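Local coordinates for stage II sporulation E family protein (Thermanaerovibrio acidaminovorans, PDB 3RNR), which is of unknown function but is probably a PP2C-type phosphatase that removes phosphate groups from phosphorylated proteins, at residues D174-L180 with T205-I210; M22-A28 with I66-A72. The contacts are given in a common frame with arbitrary orientation. Numbering follows the deposited sequence.

Contact 1 of 2, residues D174-L180 with T205-I210; sequences DRIAMAL and TLALVI. With EDO (1,2-ethanediol), chain Q.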
ATOM      1  N   ASP B 174       6.807   6.934  10.490  1.00 36.89           N
ATOM      2  CA  ASP B 174       6.228   6.610   9.188  1.00 40.92           C
ATOM      3  C   ASP B 174       6.742   7.531   8.077  1.00 36.17           C
ATOM      4  O   ASP B 174       7.692   8.277   8.279  1.00 36.74           O
ATOM      5  CB  ASP B 174       4.690   6.545   9.248  1.00 44.86           C
ATOM      6  CG  ASP B 174       4.038   7.915   9.377  1.00 55.76           C
ATOM      7  OD1 ASP B 174       2.788   7.972   9.299  1.00 44.95           O
ATOM      8  OD2 ASP B 174       4.763   8.923   9.548  1.00 47.44           O
ATOM      9  N   ARG B 175       6.130   7.432   6.904  1.00 33.77           N
ATOM     10  CA  ARG B 175       6.508   8.215   5.736  1.00 41.21           C
ATOM     11  C   ARG B 175       5.230   8.535   4.963  1.00 40.87           C
ATOM     12  O   ARG B 175       4.192   7.916   5.188  1.00 39.23           O
ATOM     13  CB  ARG B 175       7.475   7.406   4.848  1.00 34.06           C
ATOM     14  CG  ARG B 175       8.834   7.100   5.494  1.00 34.19           C
ATOM     15  CD  ARG B 175       9.698   8.343   5.518  1.00 35.45           C
ATOM     16  NE  ARG B 175      11.069   8.101   5.969  1.00 37.83           N
ATOM     17  CZ  ARG B 175      11.437   8.048   7.250  1.00 41.70           C
ATOM     18  NH1 ARG B 175      10.536   8.186   8.212  1.00 41.70           N
ATOM     19  NH2 ARG B 175      12.701   7.843   7.573  1.00 42.37           N
ATOM     20  N   ILE B 176       5.294   9.495   4.051  1.00 30.27           N
ATOM     21  CA  ILE B 176       4.144   9.784   3.207  1.00 29.00           C
ATOM     22  C   ILE B 176       4.060   8.725   2.102  1.00 31.14           C
ATOM     23  O   ILE B 176       5.076   8.344   1.553  1.00 35.17           O
ATOM     24  CB  ILE B 176       4.297  11.160   2.570  1.00 33.42           C
ATOM     25  CG1 ILE B 176       4.504  12.209   3.670  1.00 43.51           C
ATOM     26  CG2 ILE B 176       3.085  11.480   1.699  1.00 30.41           C
ATOM     27  CD1 ILE B 176       4.960  13.562   3.148  1.00 50.33           C
ATOM     28  N   ALA B 177       2.866   8.230   1.793  1.00 26.43           N
ATOM     29  CA  ALA B 177       2.736   7.277   0.692  1.00 22.00           C
ATOM     30  C   ALA B 177       2.030   7.973  -0.477  1.00 30.13           C
ATOM     31  O   ALA B 177       0.996   8.605  -0.284  1.00 25.62           O
ATOM     32  CB  ALA B 177       1.945   6.043   1.133  1.00 22.95           C
HETATM   33  N   MSE B 178       2.587   7.866  -1.680  1.00 26.25           N
HETATM   34  CA  MSE B 178       2.012   8.562  -2.828  1.00 28.76           C
HETATM   35  C   MSE B 178       2.010   7.662  -4.044  1.00 26.88           C
HETATM   36  O   MSE B 178       2.998   6.982  -4.317  1.00 27.82           O
HETATM   37  CB  MSE B 178       2.843   9.800  -3.206  1.00 30.62           C
HETATM   38  CG  MSE B 178       3.333  10.654  -2.069  1.00 36.51           C
HETATM   39 SE   MSE B 178       4.542  12.035  -2.792  0.83 57.16          SE
HETATM   40  CE  MSE B 178       5.780  10.890  -3.743  1.00106.07           C
ATOM     41  N   ALA B 179       0.907   7.693  -4.781  1.00 29.59           N
ATOM     42  CA  ALA B 179       0.813   7.049  -6.080  1.00 36.86           C
ATOM     43  C   ALA B 179       0.763   8.149  -7.136  1.00 37.98           C
ATOM     44  O   ALA B 179      -0.187   8.922  -7.151  1.00 34.45           O
ATOM     45  CB  ALA B 179      -0.452   6.203  -6.132  1.00 32.77           C
ATOM     46  N   LEU B 180       1.783   8.227  -8.004  1.00 29.68           N
ATOM     47  CA  LEU B 180       1.855   9.257  -9.032  1.00 35.61           C
ATOM     48  C   LEU B 180       2.132   8.631 -10.400  1.00 37.69           C
ATOM     49  O   LEU B 180       2.350   7.435 -10.520  1.00 37.87           O
ATOM     50  CB  LEU B 180       3.004  10.226  -8.736  1.00 40.54           C
ATOM     51  CG  LEU B 180       3.305  10.597  -7.288  1.00 46.34           C
ATOM     52  CD1 LEU B 180       4.664  11.270  -7.192  1.00 50.21           C
ATOM     53  CD2 LEU B 180       2.211  11.513  -6.753  1.00 46.52           C
ATOM     54  N   THR B 205      -0.466  11.470   9.438  1.00 27.52           N
ATOM     55  CA  THR B 205      -0.157  10.403   8.496  1.00 26.68           C
ATOM     56  C   THR B 205      -0.905  10.706   7.209  1.00 30.90           C
ATOM     57  O   THR B 205      -2.091  11.043   7.250  1.00 26.92           O
ATOM     58  CB  THR B 205      -0.559   9.013   9.066  1.00 33.06           C
ATOM     59  OG1 THR B 205       0.256   8.716  10.209  1.00 33.37           O
ATOM     60  CG2 THR B 205      -0.344   7.922   8.040  1.00 31.36           C
ATOM     61  N   LEU B 206      -0.211  10.604   6.072  1.00 28.75           N
ATOM     62  CA  LEU B 206      -0.736  11.077   4.795  1.00 27.92           C
ATOM     63  C   LEU B 206      -0.574  10.029   3.721  1.00 25.29           C
ATOM     64  O   LEU B 206       0.432   9.312   3.692  1.00 25.21           O
ATOM     65  CB  LEU B 206       0.019  12.335   4.333  1.00 28.60           C
ATOM     66  CG  LEU B 206       0.025  13.587   5.204  1.00 36.08           C
ATOM     67  CD1 LEU B 206       0.847  14.680   4.529  1.00 35.61           C
ATOM     68  CD2 LEU B 206      -1.407  14.071   5.477  1.00 27.30           C
ATOM     69  N   ALA B 207      -1.563   9.944   2.838  1.00 23.94           N
ATOM     70  CA  ALA B 207      -1.443   9.137   1.635  1.00 25.55           C
ATOM     71  C   ALA B 207      -2.184   9.862   0.532  1.00 26.89           C
ATOM     72  O   ALA B 207      -3.208  10.515   0.773  1.00 25.02           O
ATOM     73  CB  ALA B 207      -2.016   7.743   1.837  1.00 22.24           C
ATOM     74  N   LEU B 208      -1.673   9.758  -0.686  1.00 23.44           N
ATOM     75  CA  LEU B 208      -2.282  10.514  -1.766  1.00 24.75           C
ATOM     76  C   LEU B 208      -2.183   9.835  -3.113  1.00 23.56           C
ATOM     77  O   LEU B 208      -1.283   9.030  -3.359  1.00 25.66           O
ATOM     78  CB  LEU B 208      -1.687  11.919  -1.834  1.00 28.36           C
ATOM     79  CG  LEU B 208      -0.199  11.987  -2.097  1.00 36.39           C
ATOM     80  CD1 LEU B 208       0.044  12.292  -3.567  1.00 40.30           C
ATOM     81  CD2 LEU B 208       0.415  13.070  -1.212  1.00 42.93           C
ATOM     82  N   VAL B 209      -3.095  10.177  -4.004  1.00 24.81           N
ATOM     83  CA  VAL B 209      -3.053   9.742  -5.386  1.00 26.36           C
ATOM     84  C   VAL B 209      -3.142  10.942  -6.310  1.00 29.12           C
ATOM     85  O   VAL B 209      -3.910  11.813  -6.064  1.00 29.05           O
ATOM     86  CB  VAL B 209      -4.164   8.789  -5.733  1.00 25.82           C
ATOM     87  CG1 VAL B 209      -4.073   8.374  -7.192  1.00 29.94           C
ATOM     88  CG2 VAL B 209      -4.171   7.613  -4.832  1.00 22.60           C
ATOM     89  N   ILE B 210      -2.326  10.973  -7.347  1.00 28.81           N
ATOM     90  CA  ILE B 210      -2.393  11.982  -8.392  1.00 31.12           C
ATOM     91  C   ILE B 210      -2.636  11.290  -9.715  1.00 34.70           C
ATOM     92  O   ILE B 210      -1.956  10.360 -10.046  1.00 35.20           O
ATOM     93  CB  ILE B 210      -1.111  12.762  -8.546  1.00 38.77           C
ATOM     94  CG1 ILE B 210      -0.643  13.335  -7.229  1.00 37.78           C
ATOM     95  CG2 ILE B 210      -1.271  13.853  -9.554  1.00 40.31           C
ATOM     96  CD1 ILE B 210      -1.511  14.280  -6.665  1.00 40.30           C
TER
HETATM   97  C1  EDO Q 218       7.576  11.110  10.195  1.00 77.65           C
HETATM   98  O1  EDO Q 218       7.236  10.224  11.275  1.00 70.40           O
HETATM   99  C2  EDO Q 218       9.076  11.028   9.914  1.00 77.24           C
HETATM  100  O2  EDO Q 218       9.400  11.658   8.665  1.00 73.50           O
HETATM  101  O   HOH W   1       2.641   9.971   6.437  1.00 28.95           O

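Contact 2 of 2, residues M22-A28 with I66-A72; sequences MIRGDEA and ILGRTGA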
HETATM    1  N   MSE B  22      -8.747   3.164  23.478  1.00 43.70           N
HETATM    2  CA  MSE B  22      -9.358   1.865  23.686  1.00 38.77           C
HETATM    3  C   MSE B  22      -8.292   0.801  23.595  1.00 40.12           C
HETATM    4  O   MSE B  22      -7.114   1.118  23.488  1.00 48.98           O
HETATM    5  CB  MSE B  22     -10.444   1.643  22.644  1.00 45.04           C
HETATM    6  CG  MSE B  22     -11.639   2.524  22.910  1.00 45.58           C
HETATM    7 SE   MSE B  22     -12.671   2.858  21.344  0.75 62.35          SE
HETATM    8  CE  MSE B  22     -13.666   1.262  21.338  1.00 23.65           C
ATOM      9  N   ILE B  23      -8.692  -0.462  23.638  1.00 32.96           N
ATOM     10  CA  ILE B  23      -7.714  -1.533  23.755  1.00 34.71           C
ATOM     11  C   ILE B  23      -7.281  -2.098  22.397  1.00 35.73           C
ATOM     12  O   ILE B  23      -8.052  -2.099  21.434  1.00 34.83           O
ATOM     13  CB  ILE B  23      -8.195  -2.680  24.663  1.00 39.09           C
ATOM     14  CG1 ILE B  23      -9.312  -3.464  23.986  1.00 50.88           C
ATOM     15  CG2 ILE B  23      -8.638  -2.154  26.020  1.00 43.98           C
ATOM     16  CD1 ILE B  23      -9.280  -4.926  24.343  1.00 62.13           C
ATOM     17  N   ARG B  24      -6.014  -2.497  22.330  1.00 28.50           N
ATOM     18  CA  ARG B  24      -5.451  -3.185  21.171  1.00 29.06           C
ATOM     19  C   ARG B  24      -5.713  -2.430  19.871  1.00 29.46           C
ATOM     20  O   ARG B  24      -6.038  -3.026  18.841  1.00 31.14           O
ATOM     21  CB  ARG B  24      -5.947  -4.633  21.118  1.00 36.53           C
ATOM     22  CG  ARG B  24      -5.536  -5.432  22.371  1.00 47.30           C
ATOM     23  CD  ARG B  24      -6.162  -6.824  22.443  1.00 56.33           C
ATOM     24  NE  ARG B  24      -5.562  -7.765  21.503  1.00 69.18           N
ATOM     25  CZ  ARG B  24      -5.961  -9.025  21.354  1.00 73.45           C
ATOM     26  NH1 ARG B  24      -5.365  -9.819  20.469  1.00 71.30           N
ATOM     27  NH2 ARG B  24      -6.963  -9.488  22.088  1.00 68.57           N
ATOM     28  N   GLY B  25      -5.535  -1.114  19.923  1.00 28.10           N
ATOM     29  CA  GLY B  25      -5.771  -0.271  18.761  1.00 24.46           C
ATOM     30  C   GLY B  25      -4.932  -0.647  17.549  1.00 29.46           C
ATOM     31  O   GLY B  25      -5.424  -0.646  16.422  1.00 26.03           O
ATOM     32  N   ASP B  26      -3.661  -0.971  17.770  1.00 27.81           N
ATOM     33  CA  ASP B  26      -2.783  -1.324  16.659  1.00 32.17           C
ATOM     34  C   ASP B  26      -3.211  -2.618  15.967  1.00 25.97           C
ATOM     35  O   ASP B  26      -3.126  -2.729  14.753  1.00 27.02           O
ATOM     36  CB  ASP B  26      -1.330  -1.430  17.138  1.00 41.33           C
ATOM     37  CG  ASP B  26      -0.630  -0.071  17.198  1.00 52.59           C
ATOM     38  OD1 ASP B  26      -1.304   0.968  16.988  1.00 51.07           O
ATOM     39  OD2 ASP B  26       0.594  -0.044  17.454  1.00 58.65           O
ATOM     40  N   GLU B  27      -3.655  -3.601  16.745  1.00 26.55           N
ATOM     41  CA  GLU B  27      -4.160  -4.842  16.180  1.00 27.77           C
ATOM     42  C   GLU B  27      -5.460  -4.630  15.408  1.00 26.30           C
ATOM     43  O   GLU B  27      -5.672  -5.263  14.380  1.00 25.28           O
ATOM     44  CB  GLU B  27      -4.360  -5.893  17.281  1.00 30.30           C
ATOM     45  CG  GLU B  27      -3.057  -6.357  17.905  1.00 37.31           C
ATOM     46  CD  GLU B  27      -3.282  -7.335  19.052  1.00 46.87           C
ATOM     47  OE1 GLU B  27      -3.615  -8.500  18.775  1.00 50.09           O
ATOM     48  OE2 GLU B  27      -3.140  -6.931  20.222  1.00 42.16           O
ATOM     49  N   ALA B  28      -6.340  -3.765  15.904  1.00 23.73           N
ATOM     50  CA  ALA B  28      -7.541  -3.403  15.143  1.00 24.70           C
ATOM     51  C   ALA B  28      -7.168  -2.741  13.816  1.00 29.90           C
ATOM     52  O   ALA B  28      -7.739  -3.052  12.768  1.00 27.47           O
ATOM     53  CB  ALA B  28      -8.418  -2.454  15.946  1.00 20.99           C
ATOM     54  N   ILE B  66     -13.997  -8.718  23.035  1.00 49.84           N
ATOM     55  CA  ILE B  66     -13.820  -7.263  23.083  1.00 36.09           C
ATOM     56  C   ILE B  66     -14.685  -6.343  22.182  1.00 38.25           C
ATOM     57  O   ILE B  66     -14.312  -5.189  21.976  1.00 34.95           O
ATOM     58  CB  ILE B  66     -12.336  -6.841  23.066  1.00 42.71           C
ATOM     59  CG1 ILE B  66     -11.622  -7.388  21.836  1.00 37.07           C
ATOM     60  CG2 ILE B  66     -11.642  -7.322  24.332  1.00 43.72           C
ATOM     61  CD1 ILE B  66     -10.180  -6.926  21.757  1.00 38.39           C
ATOM     62  N   LEU B  67     -15.704  -6.875  21.510  1.00 39.50           N
ATOM     63  CA  LEU B  67     -16.443  -6.077  20.525  1.00 41.83           C
ATOM     64  C   LEU B  67     -16.894  -4.736  21.086  1.00 43.78           C
ATOM     65  O   LEU B  67     -17.480  -4.667  22.160  1.00 37.90           O
ATOM     66  CB  LEU B  67     -17.661  -6.838  20.010  1.00 40.30           C
ATOM     67  CG  LEU B  67     -18.528  -6.089  18.990  1.00 45.79           C
ATOM     68  CD1 LEU B  67     -17.723  -5.758  17.737  1.00 40.70           C
ATOM     69  CD2 LEU B  67     -19.773  -6.904  18.629  1.00 42.27           C
ATOM     70  N   GLY B  68     -16.607  -3.663  20.352  1.00 33.50           N
ATOM     71  CA  GLY B  68     -17.017  -2.335  20.768  1.00 30.39           C
ATOM     72  C   GLY B  68     -15.988  -1.665  21.652  1.00 34.79           C
ATOM     73  O   GLY B  68     -16.061  -0.472  21.904  1.00 31.69           O
ATOM     74  N   ARG B  69     -15.045  -2.452  22.160  0.56 30.49           N
ATOM     75  CA  ARG B  69     -13.992  -1.915  23.019  0.56 33.74           C
ATOM     76  C   ARG B  69     -12.640  -1.698  22.331  0.56 32.85           C
ATOM     77  O   ARG B  69     -11.667  -1.274  22.967  0.56 28.51           O
ATOM     78  CB  ARG B  69     -13.849  -2.768  24.285  0.56 34.51           C
ATOM     79  CG  ARG B  69     -15.056  -2.670  25.205  0.56 36.16           C
ATOM     80  CD  ARG B  69     -14.686  -3.059  26.631  0.56 36.69           C
ATOM     81  NE  ARG B  69     -14.346  -4.471  26.741  0.56 48.98           N
ATOM     82  CZ  ARG B  69     -13.591  -4.984  27.706  0.56 50.84           C
ATOM     83  NH1 ARG B  69     -13.339  -6.283  27.725  0.56 45.68           N
ATOM     84  NH2 ARG B  69     -13.084  -4.198  28.646  0.56 53.40           N
ATOM     85  N   THR B  70     -12.585  -2.005  21.036  1.00 29.46           N
ATOM     86  CA  THR B  70     -11.373  -1.854  20.244  1.00 27.18           C
ATOM     87  C   THR B  70     -11.828  -1.365  18.860  1.00 29.69           C
ATOM     88  O   THR B  70     -12.927  -1.678  18.417  1.00 30.40           O
ATOM     89  CB  THR B  70     -10.611  -3.204  20.107  1.00 29.77           C
ATOM     90  OG1 THR B  70      -9.436  -3.041  19.287  1.00 28.66           O
ATOM     91  CG2 THR B  70     -11.509  -4.269  19.512  1.00 30.08           C
ATOM     92  N   GLY B  71     -11.002  -0.597  18.173  1.00 28.90           N
ATOM     93  CA  GLY B  71     -11.430  -0.099  16.878  1.00 24.86           C
ATOM     94  C   GLY B  71     -10.391   0.745  16.185  1.00 29.37           C
ATOM     95  O   GLY B  71      -9.318   0.989  16.732  1.00 25.94           O
ATOM     96  N   ALA B  72     -10.717   1.208  14.978  1.00 21.84           N
ATOM     97  CA  ALA B  72      -9.808   2.061  14.233  1.00 23.24           C
ATOM     98  C   ALA B  72     -10.629   3.070  13.456  1.00 19.46           C
ATOM     99  O   ALA B  72     -11.827   2.882  13.275  1.00 22.36           O
ATOM    100  CB  ALA B  72      -8.955   1.209  13.274  1.00 22.01           C
TER
HETATM  101  O   HOH W   2      -8.833   0.286  20.001  1.00 32.00           O

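Contact 1 of 2, residues D174-L180 with T205-I210
Leu208 lays its side chain against three residues of the neighbouring strand: its CD1 is 3.8 Å from Met178 CB and 3.9 Å from Leu180 CD2, while Leu208 CD2 lies 4.3 Å from Ile176 CG2. Leu180 CD2 also meets Ile210 CG1 at 3.4 Å, completing an apolar row from which Ile176, Met178 and Leu180 touch helix 186-193 at Leu190, Ile189 and Ala186. On the opposite face the residues are smaller. Ala177 CB and Ala207 CB are 4.4 Å apart, and Ala179 CB is 4.2 Å from Val209 CG2; this face packs on strands 2-7 and 10-18 of the second sheet.

The strands run parallel, 4° apart with axes 4.8 Å from each other, in the usual parallel pattern. Ala177 N donates to Leu206 O (3.3 Å) and Ala177 O accepts from Leu208 N (2.9 Å); Ala179 then repeats this, its N bonding to Leu208 O (2.9 Å) and its O to Ile210 N (3.0 Å). Before the ladder starts, Thr205 OG1 donates to Asp174 OD1 (2.8 Å), and a water accepts from Leu206 N (2.9 Å) and donates a weak hydrogen bond to Arg175 O (2.9 Å).

Strand 205-210 continues the sheet inward to strand 159-164, whereas 176-180 pairs antiparallel with a strand of the second subunit, and Arg175 forms a salt bridge to the C-terminal Leu211 of that subunit. The two strands are the parallel pair of a beta-alpha-beta unit whose connecting helix is 186-193, within the alpha-beta-beta-alpha sandwich of the PP2C fold, here extended across the dimer.

Contact 2 of 2, residues M22-A28 with I66-A72
Ile23, Met22 and Thr70 dominate this meeting of a helix start and a loop. Ile23 uses both backbone and side chain: its N donates to Arg69 O (3.2 Å), its O accepts from Thr70 OG1 (2.7 Å), and its CD1 reaches Ile66 CG2 at 3.4 Å, giving the polar pairing an apolar flank. Met22, a selenomethionine, extends along the type II turn from Ile66 to Arg69, with CB 3.2 Å from Arg69 O and CE 3.0 Å from Gly68 O. The positive phi of Gly68 lets the chain round that turn, which Arg69 N closes onto Ile66 O (2.8 Å). Thr70 OG1 also lies 3.5 Å from Ala28 CB, so its hydroxyl sits between the loop and the first helical turn. A water 2.9 Å from Ile23 O, to which it can donate, accepts from Gly71 N (3.0 Å) and so bridges the segments.

Arg24 is the N-cap of helix 25-41 and forms a salt bridge with Glu27 (NH1 to OE1, 2.8 Å). The contact therefore joins the start of helix 25-41 to the link between helix 46-63 and strand 72-80; Thr70 also packs on Trp60 and Ala61 of helix 46-63.

Contact 2 comes first along the chain and is complete before contact 1 begins; their centres are 25 Å apart and their nearest atoms about 10 Å apart, so they do not touch. Contact 1 pairs two strands of the mixed sheet, whose edge strand 176-181 meets the second subunit, whereas contact 2 joins the N-terminal end of helix 25-41 to the loop that leads from helix 46-63 into strand 72-80 of the antiparallel sheet. The two sheets pack face to face, with strands 2-7 and 10-18 touching contact 1. The contacts thus organise separate parts of one PP2C domain, and contact 1 alone reaches the dimer interface.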